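Side-chain contact in coenzyme PQQ synthesis protein B (Methylobacterium extorquens, PDB 4Z7R), which takes part in the biosynthesis of pyrroloquinoline quinone and may help carry this cofactor or its precursor to the periplasm: residues L53-P58 with Y192-A197. Numbering follows the deposited sequence.
Sequences LLNASP and YIPGCA
A chi1 of 174° swings the Y192 ring away from its own backbone N, and the phenol reaches across the interior to L54 and N55, whose own CG atoms both lie anti to the carbonyl carbon. This rotation sends the Y192 hydroxyl to the amide of N55: ND2 donates to OH at 3.2 Å, a somewhat bent bond with 145° at the hydrogen. The acceptor lies close to the plane of the amide, and ND2 in turn sits at the edge of the phenol, near the ring plane; amide and ring are turned 50° against each other. The other end of the amide is fixed by T87, whose backbone N donates to OD1. The L54 and Y192 side chains run alongside each other in opposite senses, with CD2 of the leucine 3.5 Å from CD2 of the ring. L54 CB is 3.8 Å from Y192 CE2. P194, two residues beyond the tyrosine, folds back so that its CD stands 3.6 Å above the centre of one ring face, while its CG comes within 4.0 Å of N55 ND2. Strands 51-54 and 188-193 belong to the two facing mixed sheets of this metallo-beta-lactamase fold, and the contact joins their ends near the centre of the chain, with the P194 side chain about 7 Å from a bound zinc ion. The Y192 oxygen thus accepts one N-H of the N55 amide in a buried setting, and the two hydrogen bonds of the N55 side chain, to Y192 and T87, hold the amide in one orientation.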
loop_
_atom_site.group_PDB
_atom_site.type_symbol
_atom_site.label_atom_id
_atom_site.label_comp_id
_atom_site.label_asym_id
_atom_site.label_seq_id
_atom_site.Cartn_x
_atom_site.Cartn_y
_atom_site.Cartn_z
ATOM N N LEU A 53 -14.724 6.668 3.478
ATOM C CA LEU A 53 -13.422 6.749 2.833
ATOM C C LEU A 53 -13.581 7.064 1.355
ATOM O O LEU A 53 -14.275 6.353 0.633
ATOM C CB LEU A 53 -12.651 5.439 3.012
ATOM C CG LEU A 53 -11.168 5.470 2.649
ATOM C CD1 LEU A 53 -10.379 6.170 3.728
ATOM C CD2 LEU A 53 -10.648 4.056 2.440
ATOM N N LEU A 54 -12.937 8.134 0.904
ATOM C CA LEU A 54 -12.946 8.464 -0.513
ATOM C C LEU A 54 -11.634 8.019 -1.145
ATOM O O LEU A 54 -10.578 8.593 -0.875
ATOM C CB LEU A 54 -13.193 9.957 -0.727
ATOM C CG LEU A 54 -14.664 10.332 -0.496
ATOM C CD1 LEU A 54 -14.878 10.891 0.903
ATOM C CD2 LEU A 54 -15.175 11.293 -1.554
ATOM N N ASN A 55 -11.731 6.971 -1.962
ATOM C CA ASN A 55 -10.601 6.289 -2.598
ATOM C C ASN A 55 -9.781 5.493 -1.583
ATOM O O ASN A 55 -9.717 5.833 -0.397
ATOM C CB ASN A 55 -9.741 7.281 -3.397
ATOM C CG ASN A 55 -10.485 7.876 -4.579
ATOM O OD1 ASN A 55 -11.153 7.163 -5.330
ATOM N ND2 ASN A 55 -10.371 9.188 -4.751
ATOM N N ALA A 56 -9.136 4.440 -2.072
ATOM C CA ALA A 56 -8.384 3.525 -1.219
ATOM C C ALA A 56 -6.986 3.321 -1.798
ATOM O O ALA A 56 -6.793 2.529 -2.721
ATOM C CB ALA A 56 -9.093 2.192 -1.051
ATOM N N SER A 57 -6.020 4.056 -1.258
ATOM C CA SER A 57 -4.681 4.140 -1.837
ATOM C C SER A 57 -3.778 2.980 -1.409
ATOM O O SER A 57 -4.066 2.301 -0.426
ATOM C CB SER A 57 -4.043 5.480 -1.452
ATOM O OG SER A 57 -3.182 5.331 -0.339
ATOM N N PRO A 58 -2.679 2.746 -2.151
ATOM C CA PRO A 58 -1.722 1.703 -1.763
ATOM C C PRO A 58 -1.131 1.919 -0.366
ATOM O O PRO A 58 -0.594 0.979 0.219
ATOM C CB PRO A 58 -0.632 1.809 -2.836
ATOM C CG PRO A 58 -1.327 2.401 -4.017
ATOM C CD PRO A 58 -2.311 3.369 -3.437
ATOM N N TYR A 192 -14.984 17.512 -3.760
ATOM C CA TYR A 192 -13.759 16.724 -3.849
ATOM C C TYR A 192 -13.583 16.174 -5.255
ATOM O O TYR A 192 -14.326 15.293 -5.687
ATOM C CB TYR A 192 -13.783 15.593 -2.819
ATOM C CG TYR A 192 -12.636 14.609 -2.906
ATOM C CD1 TYR A 192 -11.338 14.979 -2.585
ATOM C CD2 TYR A 192 -12.866 13.295 -3.295
ATOM C CE1 TYR A 192 -10.294 14.064 -2.659
ATOM C CE2 TYR A 192 -11.839 12.378 -3.369
ATOM C CZ TYR A 192 -10.557 12.764 -3.052
ATOM O OH TYR A 192 -9.542 11.840 -3.133
ATOM N N ILE A 193 -12.605 16.719 -5.973
ATOM C CA ILE A 193 -12.353 16.355 -7.363
ATOM C C ILE A 193 -10.847 16.169 -7.560
ATOM O O ILE A 193 -10.171 17.053 -8.087
ATOM C CB ILE A 193 -12.888 17.426 -8.345
ATOM C CG1 ILE A 193 -14.320 17.836 -7.977
ATOM C CG2 ILE A 193 -12.830 16.923 -9.781
ATOM C CD1 ILE A 193 -14.778 19.110 -8.643
ATOM N N PRO A 194 -10.312 15.019 -7.119
ATOM C CA PRO A 194 -8.862 14.784 -7.147
ATOM C C PRO A 194 -8.281 14.635 -8.555
ATOM O O PRO A 194 -7.079 14.824 -8.734
ATOM C CB PRO A 194 -8.708 13.476 -6.368
ATOM C CG PRO A 194 -10.018 12.779 -6.546
ATOM C CD PRO A 194 -11.050 13.869 -6.567
ATOM N N GLY A 195 -9.117 14.299 -9.532
ATOM C CA GLY A 195 -8.659 14.158 -10.903
ATOM C C GLY A 195 -9.563 14.884 -11.882
ATOM O O GLY A 195 -10.766 14.644 -11.917
ATOM N N CYS A 196 -8.985 15.771 -12.683
ATOM C CA CYS A 196 -9.773 16.576 -13.609
ATOM C C CYS A 196 -8.912 17.070 -14.765
ATOM O O CYS A 196 -7.920 17.764 -14.552
ATOM C CB CYS A 196 -10.413 17.759 -12.873
ATOM S SG CYS A 196 -11.459 18.820 -13.906
ATOM N N ALA A 197 -9.307 16.719 -15.986
ATOM C CA ALA A 197 -8.514 17.019 -17.176
ATOM C C ALA A 197 -8.694 18.463 -17.638
ATOM O O ALA A 197 -7.782 19.057 -18.208
ATOM C CB ALA A 197 -8.873 16.058 -18.303
#